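Local coordinates for hypothetical protein PSPTO_2114 (Pseudomonas syringae pv. tomato, PDB 2ODA) that is of unknown function but adopts the haloacid dehalogenase (HAD) fold, in a Pseudomonas-specific subfamily whose biochemical role probably departs from that of classical HAD phosphatases, at residues A8-S14 / M53-D59; L13-D19 / L69-V73; A24-P30 / A64-L69; G107-G113 / L126-L131. One frame throughout, in Å; residues are numbered along the deposited sequence.

Contact 1. Residues A8-S14 / M53-D59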
loop_
_atom_site.group_PDB
_atom_site.type_symbol
_atom_site.label_atom_id
_atom_site.label_comp_id
_atom_site.label_asym_id
_atom_site.label_seq_id
_atom_site.Cartn_x
_atom_site.Cartn_y
_atom_site.Cartn_z
ATOM N N ALA B 8 -6.082 -1.583 -11.346
ATOM C CA ALA B 8 -7.232 -0.950 -10.703
ATOM C C ALA B 8 -7.082 0.564 -10.827
ATOM O O ALA B 8 -5.961 1.072 -10.863
ATOM C CB ALA B 8 -7.316 -1.346 -9.232
ATOM N N LEU B 9 -8.217 1.252 -10.872
ATOM C CA LEU B 9 -8.257 2.700 -10.840
ATOM C C LEU B 9 -9.148 3.175 -9.703
ATOM O O LEU B 9 -10.272 2.673 -9.504
ATOM C CB LEU B 9 -8.741 3.283 -12.178
ATOM C CG LEU B 9 -7.987 2.934 -13.471
ATOM C CD1 LEU B 9 -8.710 3.531 -14.680
ATOM C CD2 LEU B 9 -6.548 3.452 -13.428
ATOM N N LEU B 10 -8.636 4.140 -8.945
ATOM C CA LEU B 10 -9.391 4.798 -7.871
ATOM C C LEU B 10 -9.731 6.200 -8.301
ATOM O O LEU B 10 -8.873 6.877 -8.870
ATOM C CB LEU B 10 -8.544 4.860 -6.603
ATOM C CG LEU B 10 -7.997 3.506 -6.132
ATOM C CD1 LEU B 10 -7.202 3.721 -4.833
ATOM C CD2 LEU B 10 -9.127 2.465 -5.937
ATOM N N PHE B 11 -10.961 6.650 -8.020
ATOM C CA PHE B 11 -11.390 8.011 -8.381
ATOM C C PHE B 11 -11.955 8.728 -7.174
ATOM O O PHE B 11 -12.744 8.164 -6.428
ATOM C CB PHE B 11 -12.539 7.968 -9.404
ATOM C CG PHE B 11 -12.153 7.462 -10.751
ATOM C CD1 PHE B 11 -12.225 6.099 -11.045
ATOM C CD2 PHE B 11 -11.776 8.346 -11.754
ATOM C CE1 PHE B 11 -11.891 5.629 -12.332
ATOM C CE2 PHE B 11 -11.456 7.889 -13.043
ATOM C CZ PHE B 11 -11.523 6.525 -13.321
ATOM N N GLY B 12 -11.592 9.989 -6.990
ATOM C CA GLY B 12 -12.424 10.838 -6.126
ATOM C C GLY B 12 -13.848 10.881 -6.698
ATOM O O GLY B 12 -14.044 10.745 -7.900
ATOM N N LEU B 13 -14.847 11.087 -5.851
ATOM C CA LEU B 13 -16.197 11.241 -6.343
ATOM C C LEU B 13 -16.539 12.707 -6.656
ATOM O O LEU B 13 -16.551 13.116 -7.836
ATOM C CB LEU B 13 -17.200 10.574 -5.381
ATOM C CG LEU B 13 -18.678 10.579 -5.813
ATOM C CD1 LEU B 13 -18.979 9.700 -7.079
ATOM C CD2 LEU B 13 -19.522 10.160 -4.624
ATOM N N SER B 14 -16.769 13.498 -5.612
ATOM C CA SER B 14 -17.010 14.943 -5.752
ATOM C C SER B 14 -15.794 15.682 -6.342
ATOM O O SER B 14 -14.640 15.444 -5.930
ATOM C CB SER B 14 -17.421 15.528 -4.382
ATOM O OG SER B 14 -17.407 16.945 -4.391
HETATM N N MSE B 53 -12.280 -2.739 -16.393
HETATM C CA MSE B 53 -11.288 -2.156 -15.457
HETATM C C MSE B 53 -11.912 -2.086 -14.048
HETATM O O MSE B 53 -12.958 -1.456 -13.878
HETATM C CB MSE B 53 -10.866 -0.749 -15.931
HETATM C CG MSE B 53 -9.863 -0.014 -15.000
HETATM SE SE MSE B 53 -8.151 -0.985 -14.772
HETATM C CE MSE B 53 -7.388 -0.647 -16.551
ATOM N N PRO B 54 -11.297 -2.749 -13.038
ATOM C CA PRO B 54 -11.798 -2.542 -11.675
ATOM C C PRO B 54 -11.615 -1.090 -11.243
ATOM O O PRO B 54 -10.497 -0.560 -11.276
ATOM C CB PRO B 54 -10.930 -3.476 -10.825
ATOM C CG PRO B 54 -10.435 -4.537 -11.825
ATOM C CD PRO B 54 -10.192 -3.727 -13.074
ATOM N N CYS B 55 -12.724 -0.464 -10.855
ATOM C CA CYS B 55 -12.740 0.938 -10.436
ATOM C C CYS B 55 -13.525 1.056 -9.154
ATOM O O CYS B 55 -14.544 0.391 -8.991
ATOM C CB CYS B 55 -13.409 1.843 -11.507
ATOM S SG CYS B 55 -12.579 1.874 -13.114
ATOM N N ALA B 56 -13.053 1.914 -8.247
ATOM C CA ALA B 56 -13.810 2.270 -7.053
ATOM C C ALA B 56 -13.744 3.776 -6.891
ATOM O O ALA B 56 -12.747 4.391 -7.305
ATOM C CB ALA B 56 -13.186 1.639 -5.817
ATOM N N TRP B 57 -14.762 4.356 -6.251
ATOM C CA TRP B 57 -14.697 5.776 -5.890
ATOM C C TRP B 57 -14.430 5.977 -4.413
ATOM O O TRP B 57 -14.801 5.140 -3.571
ATOM C CB TRP B 57 -15.956 6.551 -6.309
ATOM C CG TRP B 57 -17.240 6.136 -5.619
ATOM C CD1 TRP B 57 -18.193 5.270 -6.105
ATOM C CD2 TRP B 57 -17.730 6.613 -4.361
ATOM N NE1 TRP B 57 -19.233 5.167 -5.209
ATOM C CE2 TRP B 57 -18.983 5.990 -4.135
ATOM C CE3 TRP B 57 -17.219 7.492 -3.390
ATOM C CZ2 TRP B 57 -19.746 6.221 -2.976
ATOM C CZ3 TRP B 57 -17.974 7.718 -2.223
ATOM C CH2 TRP B 57 -19.226 7.082 -2.029
ATOM N N ILE B 58 -13.779 7.101 -4.116
ATOM C CA ILE B 58 -13.414 7.465 -2.754
ATOM C C ILE B 58 -13.936 8.855 -2.466
ATOM O O ILE B 58 -13.780 9.759 -3.285
ATOM C CB ILE B 58 -11.875 7.501 -2.598
ATOM C CG1 ILE B 58 -11.317 6.092 -2.771
ATOM C CG2 ILE B 58 -11.469 8.119 -1.251
ATOM C CD1 ILE B 58 -9.796 6.047 -2.815
ATOM N N ASP B 59 -14.528 9.041 -1.295
ATOM C CA ASP B 59 -14.820 10.403 -0.837
ATOM C C ASP B 59 -14.805 10.507 0.690
ATOM O O ASP B 59 -14.573 9.505 1.396
ATOM C CB ASP B 59 -16.126 10.920 -1.454
ATOM C CG ASP B 59 -16.056 12.416 -1.775
ATOM O OD1 ASP B 59 -15.931 13.225 -0.834
ATOM O OD2 ASP B 59 -16.121 12.788 -2.958
HETATM O O HOH W 1 -13.555 13.831 -3.967
#
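Parallel strands in the core of a Rossmann-like HAD domain show how small residues make hollows for large ones. Strand 9-12 runs beside strand 55-58 at 29°, and backbone bonds such as F11 N to A56 O (3.0 Å) and I58 N to F11 O (2.7 Å) set the register. On the face bearing L9, F11, C55 and W57, the compact C55 makes a shallow hollow: its SG lies 4.2 Å from L9 CB and 3.9 Å from F11 CE1, meeting the phenyl ring at its edge. Beyond the strand end, L13 bulges over W57, with CD2 3.8 Å from the centroid of the six-membered ring and above its face, a CH-pi contact. The other face carries L10, A56 and I58. Here L10 spreads over the dip at A56 (CD2 to CB, 4.1 Å) and meets I58 tip to tip (CD1 to CD1, 4.0 Å), while G12 adds no bump beside I58. In classical HAD enzymes the nucleophilic aspartate stands at the carboxyl end of this first strand; G12 appears to occupy that position. Where the strands end, D59 OD2 accepts S14 N at 2.8 Å, and a water donates to both S14 O (2.8 Å) and D59 OD2 (2.9 Å).

Contact 2. Residues L13-D19 / L69-V73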
loop_
_atom_site.group_PDB
_atom_site.type_symbol
_atom_site.label_atom_id
_atom_site.label_comp_id
_atom_site.label_asym_id
_atom_site.label_seq_id
_atom_site.Cartn_x
_atom_site.Cartn_y
_atom_site.Cartn_z
ATOM N N LEU B 13 -14.847 11.087 -5.851
ATOM C CA LEU B 13 -16.197 11.241 -6.343
ATOM C C LEU B 13 -16.539 12.707 -6.656
ATOM O O LEU B 13 -16.551 13.116 -7.836
ATOM C CB LEU B 13 -17.200 10.574 -5.381
ATOM C CG LEU B 13 -18.678 10.579 -5.813
ATOM C CD1 LEU B 13 -18.979 9.700 -7.079
ATOM C CD2 LEU B 13 -19.522 10.160 -4.624
ATOM N N SER B 14 -16.769 13.498 -5.612
ATOM C CA SER B 14 -17.010 14.943 -5.752
ATOM C C SER B 14 -15.794 15.682 -6.342
ATOM O O SER B 14 -14.640 15.444 -5.930
ATOM C CB SER B 14 -17.421 15.528 -4.382
ATOM O OG SER B 14 -17.407 16.945 -4.391
ATOM N N GLY B 15 -16.035 16.583 -7.296
ATOM C CA GLY B 15 -14.956 17.371 -7.919
ATOM C C GLY B 15 -14.042 16.518 -8.778
ATOM O O GLY B 15 -12.848 16.840 -8.996
ATOM N N CYS B 16 -14.584 15.405 -9.263
ATOM C CA CYS B 16 -13.775 14.504 -10.060
ATOM C C CYS B 16 -14.657 13.721 -11.044
ATOM O O CYS B 16 -14.691 14.069 -12.221
ATOM C CB CYS B 16 -12.922 13.620 -9.137
ATOM S SG CYS B 16 -11.959 12.347 -9.943
ATOM N N LEU B 17 -15.373 12.693 -10.574
ATOM C CA LEU B 17 -16.358 11.995 -11.410
ATOM C C LEU B 17 -17.604 12.861 -11.637
ATOM O O LEU B 17 -18.130 12.937 -12.737
ATOM C CB LEU B 17 -16.765 10.668 -10.752
ATOM C CG LEU B 17 -15.659 9.595 -10.697
ATOM C CD1 LEU B 17 -16.086 8.465 -9.749
ATOM C CD2 LEU B 17 -15.403 9.083 -12.117
ATOM N N VAL B 18 -18.066 13.504 -10.570
ATOM C CA VAL B 18 -19.304 14.260 -10.603
ATOM C C VAL B 18 -19.022 15.572 -9.871
ATOM O O VAL B 18 -17.909 15.779 -9.383
ATOM C CB VAL B 18 -20.471 13.496 -9.880
ATOM C CG1 VAL B 18 -20.882 12.202 -10.625
ATOM C CG2 VAL B 18 -20.099 13.165 -8.436
ATOM N N ASP B 19 -20.029 16.434 -9.763
ATOM C CA ASP B 19 -19.943 17.613 -8.887
ATOM C C ASP B 19 -18.784 18.563 -9.238
ATOM O O ASP B 19 -17.912 18.872 -8.401
ATOM C CB ASP B 19 -19.925 17.200 -7.392
ATOM C CG ASP B 19 -20.050 18.402 -6.461
ATOM O OD1 ASP B 19 -20.572 19.442 -6.906
ATOM O OD2 ASP B 19 -19.624 18.302 -5.308
ATOM N N LEU B 69 -24.716 11.454 -4.814
ATOM C CA LEU B 69 -23.656 11.781 -5.793
ATOM C C LEU B 69 -23.190 10.597 -6.641
ATOM O O LEU B 69 -22.804 10.785 -7.802
ATOM C CB LEU B 69 -22.412 12.395 -5.108
ATOM C CG LEU B 69 -22.490 13.857 -4.698
ATOM C CD1 LEU B 69 -21.129 14.300 -4.160
ATOM C CD2 LEU B 69 -22.907 14.709 -5.918
ATOM N N ALA B 70 -23.196 9.389 -6.062
ATOM C CA ALA B 70 -22.701 8.208 -6.768
ATOM C C ALA B 70 -23.725 7.600 -7.753
ATOM O O ALA B 70 -23.406 6.651 -8.484
ATOM C CB ALA B 70 -22.163 7.140 -5.778
ATOM N N ALA B 71 -24.933 8.170 -7.792
ATOM C CA ALA B 71 -25.991 7.691 -8.702
ATOM C C ALA B 71 -25.533 7.380 -10.143
ATOM O O ALA B 71 -25.834 6.284 -10.640
ATOM C CB ALA B 71 -27.217 8.618 -8.684
ATOM N N PRO B 72 -24.812 8.313 -10.820
ATOM C CA PRO B 72 -24.419 7.991 -12.191
ATOM C C PRO B 72 -23.317 6.930 -12.391
ATOM O O PRO B 72 -23.045 6.577 -13.535
ATOM C CB PRO B 72 -23.958 9.349 -12.746
ATOM C CG PRO B 72 -23.409 10.044 -11.547
ATOM C CD PRO B 72 -24.408 9.693 -10.470
ATOM N N VAL B 73 -22.715 6.424 -11.311
ATOM C CA VAL B 73 -21.670 5.391 -11.415
ATOM C C VAL B 73 -21.974 4.109 -10.632
ATOM O O VAL B 73 -21.252 3.117 -10.756
ATOM C CB VAL B 73 -20.245 5.901 -10.995
ATOM C CG1 VAL B 73 -19.749 7.046 -11.899
ATOM C CG2 VAL B 73 -20.173 6.274 -9.488
#
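The single wide helical turn that follows the first strand of HAD proteins, the squiggle, is recognisable at residues 13-17, where V18 N reaches back to L13 O at 3.1 Å in a pi-type turn. Backbone pairing of L17 with T38 and of D19 with Q36 then continues into what is consistent with the family's flap. The contact illustrates how such an irregular turn can be seated by packing. L69, at the end of helix 63-69, loses the most surface here. It is a wedge among four residues: its CB is 3.7 Å from L13 CD2, its CD1 3.9 Å from S14 CB, and its CD2 4.1 Å from V18 CG2 and 4.2 Å from D19 CB. L13 is the second key residue. Its CD2 also lies 4.2 Å from A70 CB, and its CD1 is 4.4 Å from V73 CG2, so one leucine spans the start and the end of segment 69-73, with W57 of strand 55-58 packing against it as well. V18, the third, presses CG1 against P72 CG at a snug 3.4 Å and rests CG2 on L69 O at 3.7 Å. Beside this apolar wedge one polar bond ties the turn to the residue that follows V18: S14 OG donates to D19 OD2 at 2.8 Å.

Contact 3. Residues A24-P30 / A64-L69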
loop_
_atom_site.group_PDB
_atom_site.type_symbol
_atom_site.label_atom_id
_atom_site.label_comp_id
_atom_site.label_asym_id
_atom_site.label_seq_id
_atom_site.Cartn_x
_atom_site.Cartn_y
_atom_site.Cartn_z
ATOM N N ALA B 24 -20.843 20.107 -3.540
ATOM C CA ALA B 24 -21.488 19.380 -2.419
ATOM C C ALA B 24 -20.974 19.864 -1.053
ATOM O O ALA B 24 -21.677 19.757 -0.033
ATOM C CB ALA B 24 -21.292 17.873 -2.556
ATOM N N ALA B 25 -19.748 20.375 -1.024
ATOM C CA ALA B 25 -19.189 20.960 0.196
ATOM C C ALA B 25 -19.885 22.251 0.646
ATOM O O ALA B 25 -19.558 22.778 1.725
ATOM C CB ALA B 25 -17.674 21.210 0.026
ATOM N N THR B 26 -20.801 22.789 -0.167
ATOM C CA THR B 26 -21.395 24.105 0.126
ATOM C C THR B 26 -22.766 23.978 0.787
ATOM O O THR B 26 -23.393 24.993 1.106
ATOM C CB THR B 26 -21.619 24.993 -1.149
ATOM O OG1 THR B 26 -22.563 24.340 -2.023
ATOM C CG2 THR B 26 -20.303 25.287 -1.908
ATOM N N SER B 27 -23.259 22.748 0.942
ATOM C CA SER B 27 -24.580 22.543 1.517
ATOM C C SER B 27 -24.657 21.204 2.233
ATOM O O SER B 27 -24.068 20.239 1.780
ATOM C CB SER B 27 -25.619 22.566 0.402
ATOM O OG SER B 27 -26.909 22.384 0.949
ATOM N N ASP B 28 -25.376 21.155 3.355
ATOM C CA ASP B 28 -25.550 19.890 4.071
ATOM C C ASP B 28 -26.599 18.977 3.434
ATOM O O ASP B 28 -26.690 17.794 3.760
ATOM C CB ASP B 28 -25.907 20.154 5.513
ATOM C CG ASP B 28 -24.751 20.722 6.301
ATOM O OD1 ASP B 28 -23.567 20.344 6.065
ATOM O OD2 ASP B 28 -25.051 21.537 7.182
ATOM N N THR B 29 -27.392 19.514 2.521
ATOM C CA THR B 29 -28.428 18.679 1.916
ATOM C C THR B 29 -28.070 18.377 0.473
ATOM O O THR B 29 -27.510 19.235 -0.224
ATOM C CB THR B 29 -29.811 19.315 1.985
ATOM O OG1 THR B 29 -29.774 20.550 1.292
ATOM C CG2 THR B 29 -30.217 19.586 3.433
ATOM N N PRO B 30 -28.394 17.157 0.022
ATOM C CA PRO B 30 -27.993 16.756 -1.345
ATOM C C PRO B 30 -28.700 17.547 -2.450
ATOM O O PRO B 30 -29.894 17.854 -2.342
ATOM C CB PRO B 30 -28.331 15.274 -1.393
ATOM C CG PRO B 30 -29.383 15.064 -0.351
ATOM C CD PRO B 30 -29.090 16.068 0.746
ATOM N N ALA B 64 -25.067 11.076 3.461
ATOM C CA ALA B 64 -26.252 11.779 2.947
ATOM C C ALA B 64 -25.991 12.488 1.630
ATOM O O ALA B 64 -26.921 12.709 0.832
ATOM C CB ALA B 64 -26.771 12.785 3.980
ATOM N N LEU B 65 -24.728 12.853 1.422
ATOM C CA LEU B 65 -24.290 13.539 0.216
ATOM C C LEU B 65 -23.632 12.631 -0.831
ATOM O O LEU B 65 -23.965 12.720 -2.011
ATOM C CB LEU B 65 -23.363 14.717 0.548
ATOM C CG LEU B 65 -23.948 15.805 1.444
ATOM C CD1 LEU B 65 -22.922 16.921 1.607
ATOM C CD2 LEU B 65 -25.315 16.288 0.916
ATOM N N SER B 66 -22.726 11.746 -0.421
ATOM C CA SER B 66 -22.030 10.932 -1.428
ATOM C C SER B 66 -22.921 9.826 -2.016
ATOM O O SER B 66 -22.715 9.413 -3.165
ATOM C CB SER B 66 -20.737 10.339 -0.867
ATOM O OG SER B 66 -21.010 9.545 0.263
ATOM N N THR B 67 -23.897 9.328 -1.250
ATOM C CA THR B 67 -24.773 8.289 -1.809
ATOM C C THR B 67 -25.528 8.792 -3.051
ATOM O O THR B 67 -25.456 8.149 -4.103
ATOM C CB THR B 67 -25.687 7.618 -0.718
ATOM O OG1 THR B 67 -24.851 6.850 0.159
ATOM C CG2 THR B 67 -26.728 6.687 -1.343
ATOM N N PRO B 68 -26.246 9.939 -2.941
ATOM C CA PRO B 68 -26.889 10.525 -4.129
ATOM C C PRO B 68 -25.870 10.910 -5.214
ATOM O O PRO B 68 -26.140 10.718 -6.419
ATOM C CB PRO B 68 -27.600 11.777 -3.570
ATOM C CG PRO B 68 -27.778 11.500 -2.124
ATOM C CD PRO B 68 -26.552 10.715 -1.727
ATOM N N LEU B 69 -24.716 11.454 -4.814
ATOM C CA LEU B 69 -23.656 11.781 -5.793
ATOM C C LEU B 69 -23.190 10.597 -6.641
ATOM O O LEU B 69 -22.804 10.785 -7.802
ATOM C CB LEU B 69 -22.412 12.395 -5.108
ATOM C CG LEU B 69 -22.490 13.857 -4.698
ATOM C CD1 LEU B 69 -21.129 14.300 -4.160
ATOM C CD2 LEU B 69 -22.907 14.709 -5.918
#
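Large apolar side chains can hold a loop by its backbone, and here L65 does so. Three kinds of interaction can be separated. The first is apolar side chain against main chain. The tip of L65 enters the curve of segment 24-30, with CD1 3.5 Å from both A24 O and S27 O, and CD2 3.5 Å from D28 O and 3.3 Å from P30 N; P30 returns the gesture by bringing its CG to 3.6 Å from A64 O. The second is contact between side chains. P30 CD touches L65 CD2 at 3.8 Å and P30 CB touches P68 CG at 3.9 Å, while further along the helix A24 CB meets L69 CD1 at 3.9 Å. The third lies within each partner. A weak bond from T29 N to S27 OG (3.3 Å) braces the loop, and L69 N to L65 O (3.2 Å) joins turns of the helix, which is kinked at P68, whose nitrogen has no proton to give. The contact, centred about 17 Å from the chain's centre, packs one side of helix 63-69, from A64 to L69, against the connection between the flap-like arms, probably where C1-type HAD proteins insert a cap. Its chemistry implies that fit depends more on the path of the loop backbone than on polar pairing between loop and helix.

Contact 4. Residues G107-G113 / L126-L131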
loop_
_atom_site.group_PDB
_atom_site.type_symbol
_atom_site.label_atom_id
_atom_site.label_comp_id
_atom_site.label_asym_id
_atom_site.label_seq_id
_atom_site.Cartn_x
_atom_site.Cartn_y
_atom_site.Cartn_z
ATOM N N GLY B 107 1.169 -0.496 -10.348
ATOM C CA GLY B 107 0.338 -0.054 -11.466
ATOM C C GLY B 107 -1.009 0.535 -11.096
ATOM O O GLY B 107 -1.734 1.016 -11.981
ATOM N N CYS B 108 -1.381 0.489 -9.811
ATOM C CA CYS B 108 -2.649 1.111 -9.379
ATOM C C CYS B 108 -2.569 2.642 -9.463
ATOM O O CYS B 108 -1.520 3.226 -9.191
ATOM C CB CYS B 108 -3.031 0.661 -7.970
ATOM S SG CYS B 108 -3.440 -1.100 -7.862
ATOM N N VAL B 109 -3.680 3.284 -9.840
ATOM C CA VAL B 109 -3.702 4.739 -10.061
ATOM C C VAL B 109 -4.854 5.390 -9.296
ATOM O O VAL B 109 -5.929 4.802 -9.176
ATOM C CB VAL B 109 -3.871 5.088 -11.563
ATOM C CG1 VAL B 109 -3.704 6.597 -11.799
ATOM C CG2 VAL B 109 -2.876 4.300 -12.425
ATOM N N LEU B 110 -4.607 6.603 -8.781
ATOM C CA LEU B 110 -5.658 7.409 -8.168
ATOM C C LEU B 110 -5.817 8.647 -9.026
ATOM O O LEU B 110 -4.836 9.312 -9.350
ATOM C CB LEU B 110 -5.283 7.841 -6.730
ATOM C CG LEU B 110 -6.160 8.973 -6.145
ATOM C CD1 LEU B 110 -7.588 8.493 -5.859
ATOM C CD2 LEU B 110 -5.536 9.530 -4.852
ATOM N N ILE B 111 -7.053 8.952 -9.375
ATOM C CA ILE B 111 -7.369 10.164 -10.114
ATOM C C ILE B 111 -8.217 11.052 -9.194
ATOM O O ILE B 111 -9.228 10.590 -8.677
ATOM C CB ILE B 111 -8.179 9.815 -11.378
ATOM C CG1 ILE B 111 -7.359 8.867 -12.282
ATOM C CG2 ILE B 111 -8.568 11.086 -12.151
ATOM C CD1 ILE B 111 -7.814 7.410 -12.243
ATOM N N SER B 112 -7.818 12.323 -9.038
ATOM C CA SER B 112 -8.517 13.293 -8.161
ATOM C C SER B 112 -8.078 14.723 -8.530
ATOM O O SER B 112 -7.006 14.915 -9.099
ATOM C CB SER B 112 -8.174 13.017 -6.686
ATOM O OG SER B 112 -8.857 13.897 -5.795
ATOM N N GLY B 113 -8.902 15.716 -8.201
ATOM C CA GLY B 113 -8.419 17.101 -8.143
ATOM C C GLY B 113 -8.228 17.669 -6.743
ATOM O O GLY B 113 -7.926 18.861 -6.590
ATOM N N LEU B 126 0.669 5.012 -4.571
ATOM C CA LEU B 126 0.045 4.919 -5.901
ATOM C C LEU B 126 0.605 5.913 -6.916
ATOM O O LEU B 126 1.239 6.913 -6.558
ATOM C CB LEU B 126 -1.485 5.110 -5.803
ATOM C CG LEU B 126 -2.266 3.863 -5.338
ATOM C CD1 LEU B 126 -2.233 3.755 -3.827
ATOM C CD2 LEU B 126 -3.726 3.893 -5.810
ATOM N N TRP B 127 0.367 5.604 -8.196
ATOM C CA TRP B 127 0.442 6.596 -9.263
ATOM C C TRP B 127 -0.721 7.562 -9.052
ATOM O O TRP B 127 -1.796 7.169 -8.585
ATOM C CB TRP B 127 0.300 5.935 -10.645
ATOM C CG TRP B 127 1.550 5.201 -11.093
ATOM C CD1 TRP B 127 1.817 3.859 -10.969
ATOM C CD2 TRP B 127 2.679 5.781 -11.739
ATOM N NE1 TRP B 127 3.063 3.569 -11.509
ATOM C CE2 TRP B 127 3.615 4.736 -11.979
ATOM C CE3 TRP B 127 3.005 7.090 -12.128
ATOM C CZ2 TRP B 127 4.859 4.966 -12.586
ATOM C CZ3 TRP B 127 4.241 7.321 -12.743
ATOM C CH2 TRP B 127 5.151 6.255 -12.970
ATOM N N THR B 128 -0.507 8.827 -9.405
ATOM C CA THR B 128 -1.565 9.852 -9.262
ATOM C C THR B 128 -1.771 10.683 -10.522
ATOM O O THR B 128 -0.812 11.060 -11.184
ATOM C CB THR B 128 -1.297 10.829 -8.067
ATOM O OG1 THR B 128 -0.041 11.491 -8.245
ATOM C CG2 THR B 128 -1.242 10.068 -6.752
ATOM N N ILE B 129 -3.033 10.962 -10.837
ATOM C CA ILE B 129 -3.401 11.851 -11.928
ATOM C C ILE B 129 -4.239 12.948 -11.290
ATOM O O ILE B 129 -5.213 12.651 -10.597
ATOM C CB ILE B 129 -4.232 11.123 -13.040
ATOM C CG1 ILE B 129 -3.374 10.017 -13.683
ATOM C CG2 ILE B 129 -4.824 12.161 -14.077
ATOM C CD1 ILE B 129 -4.146 8.986 -14.599
ATOM N N GLY B 130 -3.828 14.193 -11.502
ATOM C CA GLY B 130 -4.536 15.363 -11.009
ATOM C C GLY B 130 -5.422 15.965 -12.084
ATOM O O GLY B 130 -5.137 15.857 -13.287
ATOM N N LEU B 131 -6.511 16.588 -11.644
ATOM C CA LEU B 131 -7.492 17.186 -12.542
ATOM C C LEU B 131 -7.501 18.708 -12.399
ATOM O O LEU B 131 -7.702 19.232 -11.312
ATOM C CB LEU B 131 -8.896 16.585 -12.286
ATOM C CG LEU B 131 -9.102 15.095 -12.632
ATOM C CD1 LEU B 131 -10.518 14.613 -12.261
ATOM C CD2 LEU B 131 -8.832 14.805 -14.112
#
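Two parallel strands joined through helix 115-123 form a beta-alpha-beta crossover, the repeating unit of Rossmann-like sheets. Segment 107-113 opens at G107, whose positive phi suits glycine and whose CA lies 4.2 Å from W127 CD1. C108 begins the pairing: its O accepts W127 N at 3.2 Å, and its CB meets L126 CD2 at 3.9 Å. V109 then packs CG1 on I129 CD1 (3.7 Å) and CG2 on W127 CB (4.0 Å). L110 carries the ladder in both directions, its N bonding to W127 O and its O receiving I129 N, each at 2.9 Å; its side chain lies on the other face, touching L117 of the connecting helix. I111 returns to the face of V109, touching I129 CB through CG1 at 3.9 Å and L131 CD1 through CG2 at 4.0 Å. S112 N reaches I129 O at 3.1 Å, whereas L131 N to S112 O, also 3.1 Å, is weak. Past it, at G113, the strand gives way to a turn. The chemistry implies a greasy, fully buried core in which peptide groups facing the partner strand pair with one another, while S112, its OG bonded to D114 N, brings a polar group to the carboxyl end, the edge at which HAD active sites are built.

In the fold
Contacts 1 and 4 lie within one parallel sheet, in the order 55-58, 9-12, 109-112, 127-131, with centres about 9 Å apart; L10 joins them, its N and O probably bonding V109 O and I111 N at 2.8 Å each. Contact 2 sits about 10 Å from contact 1, centre to centre, and shares L13 and S14 with it. Contact 3, nested in the loop closed by contact 2, shares L69 with it and lies about 23 Å from the centre of contact 4. Contacts 1 and 2 cross along the chain; contact 4 follows all three. Contacts 1 and 4 thus build the central sheet, while contacts 2 and 3 pack the squiggle and the loop beyond it against helix 63-69 and its following loop, beside the strands' carboxyl ends, where HAD active sites lie.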